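Local coordinates for PmoF1 (Methylocystis sp. ATCC 49242, PDB 6P1E), which binds copper(II) in its PCuAC domain and probably acts as a copper chaperone in a methane-oxidizing bacterium, at residues B[48-52]-B[92-96]; B[97-103]-B[114-120]; B[33-39]-B[71-77]. All blocks are in the same frame, centred on the assembly; numbering follows the deposited sequence. Where two conformers were deposited one is given.

Overall arrangement
The three contacts are distributed along one beta-rich PCuAC domain. Interactions 1 and 2 are neighbours, their centres about 10 Å apart: Lys50 CB lies 3.7 Å from Leu101 CD1, and Leu95 CD2 lies 3.7 Å from Ile119 CD1. Interaction 3 sits on the opposite side of the chain's centre, its own centre about 30 Å from that of interaction 1 and about 24 Å from that of interaction 2. It carries the copper ligand His34, whose metal is shared with His14 of the second subunit. Interaction 2 also reaches that subunit, and the side chain of Asp120 comes within about 9 Å of a bound copper, whereas interaction 1 has no contact with the partner chain.

Interaction 1 of 3, residues B[48-52]-B[92-96]; sequences VEKFG and KKHLE
Residues 48-52 form a corner leading into strand 51-57. Val48 is extended (phi/psi -148/127), Glu49 and Lys50 (-76/-33 and -84/-6) give residues 48-51 the geometry of a type I beta turn, with the CA atoms of Val48 and Phe51 5.8 Å apart, and Phe51 returns to an extended conformation (-121/158). Facing this corner, Lys92 has angles of -82/-24, after which residues 93-96 run extended as a loop. The two segments come closest at Lys50 and Lys92, whose CA atoms are 5.5 Å apart.

Two carbonyls of the turn are satisfied by Lys92. Its backbone N donates to Lys50 O (2.9 Å, angle 157°), while its side chain (m, t, t, p) reaches across the corner nearly extended, and the final p torsion swings NZ to Glu49 O at 3.0 Å. Phe51 O is also close, 3.1 Å from Lys92 NZ. One lysine thus serves two consecutive carbonyls of the turn, one through its main chain and one through its side chain. Beneath these polar links is a small apolar contact: Leu95 CD1 meets the edge of the Phe51 ring, 3.8 Å from CZ.

The corner is continued by a backbone hydrogen bond between Gly52 and Leu89 of strand 75-91. Phe51 packs on Leu88 and Ala91 of that strand and on Leu101 of strand 100-107, while Leu95 rests on Ala19 and Pro20.

Interaction 2 of 3, residues B[97-103]-B[114-120]; sequences VGWGLEM and VIDAAID
Segment 97-103 begins with a helical-region bend at Val97 (phi/psi -55/-44) and Gly98 (-62/-19), then extends from Trp99 into strand 100-107; residues 114-120 are strand throughout. The two strand axes approach to 4.4 Å and run antiparallel at 151°. Leu101 pairs with Ala117 and Met103 with Ile115 as hydrogen-bonded pairs, CA atoms 5.0 and 5.4 Å apart, and Glu102 faces Asp116 between them as a non-hydrogen-bonded pair at 4.5 Å. Four backbone bonds set this register: Leu101 N to Ala117 O (2.9 Å), Ala117 N to Leu101 O (2.8 Å), Met103 N to Ile115 O (3.0 Å) and Ile115 N to Met103 O (2.8 Å). Longer CA-H...O contacts lie between them, such as Glu102 CA to Ile115 O at 3.3 Å.

This is the beta hairpin of strands 100-107 and 111-120; the latter also runs parallel to strand 10-18, which carries the pairing onward into the domain's sheet. Leu101, Met103, Ile115 and Ala117 share the buried face, where Met103 SD lies 3.8 Å from Ala117 CB, Met103 CB lies 4.0 Å from Ile115 CG1, and Phe29 packs on Met103, Ile115 and Ala117.

Glu102 and Asp116 occupy the exposed face. Asp116 OD1 approaches Gly100 CA to 3.4 Å, leaving no room there for a beta carbon. At the bend, Ile119 (m, t) sends CD1 to 3.2 Å from Trp99 O and 4.1 Å from Trp99 CB. Asp120 forms a salt bridge with Arg18, and Val97 packs on Lys76 of the second subunit.

Interaction 3 of 3, residues B[33-39]-B[71-77]; sequences IHNNGDT and LPPKQKI. With CU (copper (II) ion), chain F.
Backbone pairing joins strand 27-35 to the start of strand 75-91, the short segments 33-35 and 75-77 running antiparallel at 163° with axes 4.7 Å apart. Ile33 and Ile77 form a hydrogen-bonded pair (Ile33 N to Ile77 O 2.9 Å, Ile77 N to Ile33 O 2.8 Å), and His34 faces Lys76 with CA atoms 4.1 Å apart. Asn35 N donates to Gln75 O at 2.8 Å. Before the strand, Pro72 to Gln75 make a type II beta turn, with Pro73 at -64/145 and Lys74 at 56/36.

Side-chain hydrogen bonds organise the loop after Asn35 and join it to residues 71-74. Asn35 (chi1 t) accepts at OD1 from Gly37 N (2.9 Å), an Asx turn, and its ND2 donates both to Leu71 O (2.9 Å) and to Thr39 O (3.0 Å). Lys74 folds across, NZ reaching Asn36 O at 2.8 Å. Together these turns close one end of the beta framework of the PCuAC domain, a cupredoxin-like fold, next to its metal site.

Ile33 CG2 makes an apolar contact with Leu71 CD2 at 3.7 Å; separately, Pro73 CB is in van der Waals contact with Gly37 O at 3.4 Å. On the face of His34 and Lys76, the aliphatic part of the lysine makes a CH-pi contact, with CB 3.8 Å from the imidazole centroid and 20° off its normal.

The same ring (His34, chi1 m) binds copper through NE2, at its edge, at 2.0 Å. His14 of the second subunit supplies NE2 to the same ion, so the site spans the dimer interface; Lys76 NZ also makes a weak hydrogen bond to Ile119 O of that subunit.

Interaction 1 of 3, residues B[48-52]-B[92-96]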
loop_
_atom_site.group_PDB
_atom_site.type_symbol
_atom_site.label_atom_id
_atom_site.label_comp_id
_atom_site.label_asym_id
_atom_site.label_seq_id
_atom_site.Cartn_x
_atom_site.Cartn_y
_atom_site.Cartn_z
ATOM N N VAL B 48 10.998 -17.176 -1.712
ATOM C CA VAL B 48 11.313 -16.596 -0.413
ATOM C C VAL B 48 11.902 -17.669 0.498
ATOM O O VAL B 48 11.330 -18.745 0.668
ATOM C CB VAL B 48 10.066 -15.946 0.236
ATOM C CG1 VAL B 48 8.921 -16.948 0.365
ATOM C CG2 VAL B 48 10.419 -15.331 1.585
ATOM N N GLU B 49 13.068 -17.377 1.060
ATOM C CA GLU B 49 13.802 -18.362 1.839
ATOM C C GLU B 49 13.210 -18.572 3.233
ATOM O O GLU B 49 13.259 -19.679 3.770
ATOM C CB GLU B 49 15.262 -17.932 1.970
ATOM C CG GLU B 49 15.990 -17.818 0.643
ATOM C CD GLU B 49 17.442 -17.417 0.805
ATOM O OE1 GLU B 49 17.973 -17.537 1.929
ATOM O OE2 GLU B 49 18.051 -16.977 -0.194
ATOM N N LYS B 50 12.650 -17.512 3.810
ATOM C CA LYS B 50 12.207 -17.548 5.203
ATOM C C LYS B 50 10.809 -18.150 5.369
ATOM O O LYS B 50 10.337 -18.331 6.490
ATOM C CB LYS B 50 12.228 -16.136 5.791
ATOM C CG LYS B 50 13.617 -15.507 5.900
ATOM C CD LYS B 50 14.633 -16.397 6.597
ATOM C CE LYS B 50 15.977 -15.703 6.686
ATOM N NZ LYS B 50 17.004 -16.509 7.399
ATOM N N PHE B 51 10.152 -18.446 4.251
ATOM C CA PHE B 51 8.857 -19.119 4.263
ATOM C C PHE B 51 8.963 -20.421 3.480
ATOM O O PHE B 51 9.847 -20.578 2.640
ATOM C CB PHE B 51 7.762 -18.225 3.673
ATOM C CG PHE B 51 7.299 -17.136 4.602
ATOM C CD1 PHE B 51 6.126 -17.277 5.326
ATOM C CD2 PHE B 51 8.033 -15.973 4.751
ATOM C CE1 PHE B 51 5.694 -16.277 6.179
ATOM C CE2 PHE B 51 7.607 -14.969 5.604
ATOM C CZ PHE B 51 6.437 -15.123 6.318
ATOM N N GLY B 52 8.057 -21.352 3.753
ATOM C CA GLY B 52 8.064 -22.636 3.079
ATOM C C GLY B 52 7.793 -22.520 1.587
ATOM O O GLY B 52 8.428 -23.181 0.771
ATOM N N LYS B 92 9.427 -19.712 8.853
ATOM C CA LYS B 92 10.455 -20.500 9.531
ATOM C C LYS B 92 10.745 -19.925 10.918
ATOM O O LYS B 92 11.207 -20.634 11.814
ATOM C CB LYS B 92 11.732 -20.552 8.694
ATOM C CG LYS B 92 11.573 -21.318 7.388
ATOM C CD LYS B 92 12.846 -21.284 6.562
ATOM C CE LYS B 92 12.849 -22.369 5.496
ATOM N NZ LYS B 92 11.741 -22.204 4.513
ATOM N N LYS B 93 10.465 -18.634 11.079
ATOM C CA LYS B 93 10.654 -17.930 12.345
ATOM C C LYS B 93 9.660 -16.797 12.543
ATOM O O LYS B 93 9.003 -16.355 11.602
ATOM C CB LYS B 93 12.059 -17.344 12.433
ATOM C CG LYS B 93 13.117 -18.237 13.012
ATOM C CD LYS B 93 14.447 -17.561 12.812
ATOM C CE LYS B 93 15.569 -18.314 13.452
ATOM N NZ LYS B 93 16.705 -17.387 13.565
ATOM N N HIS B 94 9.557 -16.340 13.788
ATOM C CA HIS B 94 8.676 -15.232 14.131
ATOM C C HIS B 94 9.151 -13.931 13.493
ATOM O O HIS B 94 10.321 -13.564 13.616
ATOM C CB HIS B 94 8.599 -15.071 15.649
ATOM C CG HIS B 94 7.603 -14.047 16.093
ATOM N ND1 HIS B 94 7.943 -12.735 16.338
ATOM C CD2 HIS B 94 6.273 -14.142 16.326
ATOM C CE1 HIS B 94 6.866 -12.065 16.709
ATOM N NE2 HIS B 94 5.840 -12.897 16.709
ATOM N N LEU B 95 8.245 -13.234 12.813
ATOM C CA LEU B 95 8.585 -11.969 12.169
ATOM C C LEU B 95 8.577 -10.769 13.115
ATOM O O LEU B 95 7.629 -10.567 13.875
ATOM C CB LEU B 95 7.618 -11.704 11.013
ATOM C CG LEU B 95 7.874 -12.439 9.696
ATOM C CD1 LEU B 95 6.822 -12.106 8.670
ATOM C CD2 LEU B 95 9.214 -12.054 9.152
ATOM N N GLU B 96 9.651 -9.986 13.056
ATOM C CA GLU B 96 9.739 -8.682 13.717
ATOM C C GLU B 96 9.821 -7.540 12.698
ATOM O O GLU B 96 10.525 -7.643 11.695
ATOM C CB GLU B 96 10.912 -8.634 14.693
ATOM C CG GLU B 96 10.601 -9.341 16.008
ATOM C CD GLU B 96 11.739 -9.279 17.008
ATOM O OE1 GLU B 96 12.873 -9.661 16.654
ATOM O OE2 GLU B 96 11.494 -8.843 18.152
#

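Interaction 2 of 3, residues B[97-103]-B[114-120]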
loop_
_atom_site.group_PDB
_atom_site.type_symbol
_atom_site.label_atom_id
_atom_site.label_comp_id
_atom_site.label_asym_id
_atom_site.label_seq_id
_atom_site.Cartn_x
_atom_site.Cartn_y
_atom_site.Cartn_z
ATOM N N VAL B 97 9.084 -6.465 12.962
ATOM C CA VAL B 97 8.871 -5.375 12.010
ATOM C C VAL B 97 10.161 -4.765 11.469
ATOM O O VAL B 97 10.268 -4.499 10.272
ATOM C CB VAL B 97 8.039 -4.253 12.669
ATOM C CG1 VAL B 97 8.119 -2.942 11.881
ATOM C CG2 VAL B 97 6.617 -4.696 12.801
ATOM N N GLY B 98 11.129 -4.532 12.349
ATOM C CA GLY B 98 12.365 -3.878 11.964
ATOM C C GLY B 98 13.115 -4.691 10.930
ATOM O O GLY B 98 13.980 -4.173 10.221
ATOM N N TRP B 99 12.776 -5.973 10.839
ATOM C CA TRP B 99 13.427 -6.860 9.896
ATOM C C TRP B 99 12.808 -6.566 8.543
ATOM O O TRP B 99 11.698 -6.045 8.469
ATOM C CB TRP B 99 13.197 -8.333 10.244
ATOM C CG TRP B 99 13.625 -8.757 11.610
ATOM C CD1 TRP B 99 14.205 -7.984 12.572
ATOM C CD2 TRP B 99 13.483 -10.064 12.176
ATOM N NE1 TRP B 99 14.439 -8.732 13.702
ATOM C CE2 TRP B 99 14.006 -10.014 13.482
ATOM C CE3 TRP B 99 12.967 -11.275 11.701
ATOM C CZ2 TRP B 99 14.027 -11.128 14.321
ATOM C CZ3 TRP B 99 12.991 -12.380 12.534
ATOM C CH2 TRP B 99 13.517 -12.297 13.829
ATOM N N GLY B 100 13.528 -6.875 7.476
ATOM C CA GLY B 100 12.969 -6.778 6.144
ATOM C C GLY B 100 12.830 -8.216 5.702
ATOM O O GLY B 100 13.256 -9.117 6.425
ATOM N N LEU B 101 12.234 -8.447 4.540
ATOM C CA LEU B 101 12.122 -9.804 4.032
ATOM C C LEU B 101 12.586 -9.813 2.591
ATOM O O LEU B 101 11.981 -9.178 1.728
ATOM C CB LEU B 101 10.690 -10.333 4.139
ATOM C CG LEU B 101 10.532 -11.781 3.661
ATOM C CD1 LEU B 101 11.200 -12.735 4.642
ATOM C CD2 LEU B 101 9.072 -12.154 3.462
ATOM N N GLU B 102 13.663 -10.544 2.336
ATOM C CA GLU B 102 14.176 -10.677 0.986
ATOM C C GLU B 102 13.311 -11.652 0.212
ATOM O O GLU B 102 12.994 -12.739 0.697
ATOM C CB GLU B 102 15.630 -11.148 0.993
ATOM C CG GLU B 102 16.233 -11.278 -0.395
ATOM C CD GLU B 102 17.727 -11.533 -0.358
ATOM O OE1 GLU B 102 18.128 -12.682 -0.073
ATOM O OE2 GLU B 102 18.500 -10.586 -0.616
ATOM N N MET B 103 12.930 -11.250 -0.994
ATOM C CA MET B 103 12.101 -12.071 -1.860
ATOM C C MET B 103 12.583 -11.899 -3.287
ATOM O O MET B 103 13.187 -10.881 -3.623
ATOM C CB MET B 103 10.624 -11.672 -1.761
ATOM C CG MET B 103 10.070 -11.574 -0.349
ATOM S SD MET B 103 8.444 -10.789 -0.311
ATOM C CE MET B 103 7.494 -11.886 -1.358
ATOM N N VAL B 114 15.198 -9.166 -7.237
ATOM C CA VAL B 114 15.271 -9.358 -5.794
ATOM C C VAL B 114 14.834 -8.079 -5.098
ATOM O O VAL B 114 15.298 -6.986 -5.434
ATOM C CB VAL B 114 16.688 -9.744 -5.336
ATOM C CG1 VAL B 114 16.752 -9.872 -3.816
ATOM C CG2 VAL B 114 17.120 -11.044 -5.995
ATOM N N ILE B 115 13.946 -8.226 -4.121
ATOM C CA ILE B 115 13.408 -7.088 -3.395
ATOM C C ILE B 115 13.557 -7.299 -1.900
ATOM O O ILE B 115 13.786 -8.417 -1.440
ATOM C CB ILE B 115 11.917 -6.856 -3.725
ATOM C CG1 ILE B 115 11.061 -8.035 -3.243
ATOM C CG2 ILE B 115 11.739 -6.643 -5.223
ATOM C CD1 ILE B 115 9.572 -7.785 -3.326
ATOM N N ASP B 116 13.426 -6.212 -1.153
ATOM C CA ASP B 116 13.368 -6.269 0.297
ATOM C C ASP B 116 12.016 -5.714 0.714
ATOM O O ASP B 116 11.763 -4.516 0.594
ATOM C CB ASP B 116 14.518 -5.477 0.922
ATOM C CG ASP B 116 14.546 -5.579 2.435
ATOM O OD1 ASP B 116 14.096 -6.614 2.970
ATOM O OD2 ASP B 116 15.027 -4.630 3.088
ATOM N N ALA B 117 11.139 -6.596 1.180
ATOM C CA ALA B 117 9.789 -6.200 1.547
ATOM C C ALA B 117 9.761 -5.707 2.982
ATOM O O ALA B 117 10.352 -6.311 3.874
ATOM C CB ALA B 117 8.823 -7.357 1.362
ATOM N N ALA B 118 9.083 -4.591 3.197
ATOM C CA ALA B 118 8.965 -4.039 4.533
ATOM C C ALA B 118 7.848 -4.770 5.293
ATOM O O ALA B 118 6.875 -5.221 4.689
ATOM C CB ALA B 118 8.723 -2.564 4.445
ATOM N N ILE B 119 7.995 -4.904 6.609
ATOM C CA ILE B 119 7.088 -5.745 7.391
ATOM C C ILE B 119 6.132 -4.976 8.308
ATOM O O ILE B 119 6.558 -4.188 9.150
ATOM C CB ILE B 119 7.897 -6.746 8.245
ATOM C CG1 ILE B 119 8.731 -7.644 7.328
ATOM C CG2 ILE B 119 6.973 -7.593 9.124
ATOM C CD1 ILE B 119 9.698 -8.541 8.054
ATOM N N ASP B 120 4.836 -5.208 8.102
ATOM C CA ASP B 120 3.768 -4.729 8.983
ATOM C C ASP B 120 3.356 -5.843 9.957
ATOM O O ASP B 120 2.795 -6.844 9.516
ATOM C CB ASP B 120 2.550 -4.295 8.160
ATOM C CG ASP B 120 1.581 -3.431 8.947
ATOM O OD1 ASP B 120 2.021 -2.715 9.872
ATOM O OD2 ASP B 120 0.372 -3.458 8.627
#

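Interaction 3 of 3, residues B[33-39]-B[71-77]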
loop_
_atom_site.group_PDB
_atom_site.type_symbol
_atom_site.label_atom_id
_atom_site.label_comp_id
_atom_site.label_asym_id
_atom_site.label_seq_id
_atom_site.Cartn_x
_atom_site.Cartn_y
_atom_site.Cartn_z
ATOM N N ILE B 33 2.401 -2.664 -8.651
ATOM C CA ILE B 33 3.210 -3.021 -9.807
ATOM C C ILE B 33 2.740 -2.228 -11.011
ATOM O O ILE B 33 1.596 -2.345 -11.448
ATOM C CB ILE B 33 3.154 -4.531 -10.095
ATOM C CG1 ILE B 33 3.558 -5.313 -8.839
ATOM C CG2 ILE B 33 4.081 -4.889 -11.253
ATOM C CD1 ILE B 33 3.399 -6.818 -8.952
ATOM N N HIS B 34 3.654 -1.415 -11.533
ATOM C CA HIS B 34 3.398 -0.558 -12.679
ATOM C C HIS B 34 4.055 -1.161 -13.908
ATOM O O HIS B 34 5.254 -1.439 -13.899
ATOM C CB HIS B 34 3.942 0.852 -12.435
ATOM C CG HIS B 34 3.279 1.577 -11.306
ATOM N ND1 HIS B 34 2.495 2.691 -11.500
ATOM C CD2 HIS B 34 3.280 1.345 -9.971
ATOM C CE1 HIS B 34 2.039 3.118 -10.336
ATOM N NE2 HIS B 34 2.504 2.318 -9.393
ATOM N N ASN B 35 3.268 -1.367 -14.956
ATOM C CA ASN B 35 3.813 -1.777 -16.240
ATOM C C ASN B 35 3.873 -0.570 -17.165
ATOM O O ASN B 35 2.858 -0.144 -17.718
ATOM C CB ASN B 35 2.975 -2.891 -16.868
ATOM C CG ASN B 35 3.608 -3.455 -18.127
ATOM O OD1 ASN B 35 4.602 -2.922 -18.629
ATOM N ND2 ASN B 35 3.028 -4.526 -18.653
ATOM N N ASN B 36 5.071 -0.015 -17.309
ATOM C CA ASN B 36 5.282 1.179 -18.116
ATOM C C ASN B 36 5.678 0.828 -19.549
ATOM O O ASN B 36 6.062 1.707 -20.327
ATOM C CB ASN B 36 6.360 2.062 -17.482
ATOM C CG ASN B 36 5.950 2.598 -16.122
ATOM O OD1 ASN B 36 4.787 2.935 -15.899
ATOM N ND2 ASN B 36 6.907 2.674 -15.204
ATOM N N GLY B 37 5.578 -0.453 -19.897
ATOM C CA GLY B 37 5.921 -0.910 -21.233
ATOM C C GLY B 37 4.687 -1.056 -22.103
ATOM O O GLY B 37 3.564 -0.927 -21.616
ATOM N N ASP B 38 4.898 -1.344 -23.384
ATOM C CA ASP B 38 3.813 -1.464 -24.356
ATOM C C ASP B 38 3.405 -2.919 -24.576
ATOM O O ASP B 38 2.567 -3.213 -25.432
ATOM C CB ASP B 38 4.229 -0.837 -25.691
ATOM C CG ASP B 38 4.117 0.677 -25.689
ATOM O OD1 ASP B 38 3.080 1.201 -25.228
ATOM O OD2 ASP B 38 5.064 1.344 -26.155
ATOM N N THR B 39 4.014 -3.825 -23.817
ATOM C CA THR B 39 3.706 -5.251 -23.904
ATOM C C THR B 39 3.282 -5.787 -22.537
ATOM O O THR B 39 3.745 -5.299 -21.506
ATOM C CB THR B 39 4.908 -6.060 -24.421
ATOM O OG1 THR B 39 6.034 -5.862 -23.558
ATOM C CG2 THR B 39 5.265 -5.626 -25.831
ATOM N N LEU B 71 -0.404 -8.316 -15.874
ATOM C CA LEU B 71 0.111 -6.951 -15.900
ATOM C C LEU B 71 -0.045 -6.355 -17.294
ATOM O O LEU B 71 0.887 -6.390 -18.099
ATOM C CB LEU B 71 1.579 -6.928 -15.465
ATOM C CG LEU B 71 1.835 -7.501 -14.070
ATOM C CD1 LEU B 71 3.316 -7.746 -13.846
ATOM C CD2 LEU B 71 1.275 -6.571 -13.003
ATOM N N PRO B 72 -1.237 -5.819 -17.594
ATOM C CA PRO B 72 -1.471 -5.218 -18.910
ATOM C C PRO B 72 -0.530 -4.048 -19.176
ATOM O O PRO B 72 -0.071 -3.408 -18.229
ATOM C CB PRO B 72 -2.925 -4.738 -18.829
ATOM C CG PRO B 72 -3.539 -5.525 -17.727
ATOM C CD PRO B 72 -2.441 -5.783 -16.747
ATOM N N PRO B 73 -0.236 -3.772 -20.455
ATOM C CA PRO B 73 0.672 -2.670 -20.786
ATOM C C PRO B 73 0.115 -1.318 -20.356
ATOM O O PRO B 73 -1.099 -1.117 -20.397
ATOM C CB PRO B 73 0.792 -2.754 -22.312
ATOM C CG PRO B 73 -0.429 -3.475 -22.758
ATOM C CD PRO B 73 -0.770 -4.432 -21.660
ATOM N N LYS B 74 0.999 -0.419 -19.935
ATOM C CA LYS B 74 0.618 0.946 -19.595
ATOM C C LYS B 74 -0.480 0.979 -18.540
ATOM O O LYS B 74 -1.369 1.834 -18.578
ATOM C CB LYS B 74 0.176 1.697 -20.853
ATOM C CG LYS B 74 1.244 1.750 -21.934
ATOM C CD LYS B 74 2.503 2.459 -21.450
ATOM C CE LYS B 74 3.498 2.668 -22.579
ATOM N NZ LYS B 74 4.715 3.399 -22.129
ATOM N N GLN B 75 -0.414 0.029 -17.613
ATOM C CA GLN B 75 -1.343 -0.036 -16.494
ATOM C C GLN B 75 -0.609 -0.401 -15.219
ATOM O O GLN B 75 0.512 -0.911 -15.252
ATOM C CB GLN B 75 -2.463 -1.046 -16.756
ATOM C CG GLN B 75 -3.461 -0.605 -17.814
ATOM C CD GLN B 75 -4.739 -1.423 -17.783
ATOM O OE1 GLN B 75 -5.307 -1.667 -16.718
ATOM N NE2 GLN B 75 -5.202 -1.844 -18.952
ATOM N N LYS B 76 -1.258 -0.131 -14.094
ATOM C CA LYS B 76 -0.727 -0.486 -12.790
ATOM C C LYS B 76 -1.708 -1.425 -12.104
ATOM O O LYS B 76 -2.915 -1.352 -12.342
ATOM C CB LYS B 76 -0.494 0.765 -11.947
ATOM C CG LYS B 76 -1.758 1.573 -11.709
ATOM C CD LYS B 76 -1.481 3.065 -11.629
ATOM C CE LYS B 76 -2.784 3.859 -11.615
ATOM N NZ LYS B 76 -2.636 5.230 -11.047
ATOM N N ILE B 77 -1.178 -2.308 -11.266
ATOM C CA ILE B 77 -1.988 -3.260 -10.515
ATOM C C ILE B 77 -1.639 -3.162 -9.039
ATOM O O ILE B 77 -0.463 -3.135 -8.670
ATOM C CB ILE B 77 -1.775 -4.711 -10.992
ATOM C CG1 ILE B 77 -2.069 -4.836 -12.492
ATOM C CG2 ILE B 77 -2.646 -5.675 -10.188
ATOM C CD1 ILE B 77 -3.519 -4.569 -12.877
HETATM CU CU CU F . 2.120 2.800 -7.501
#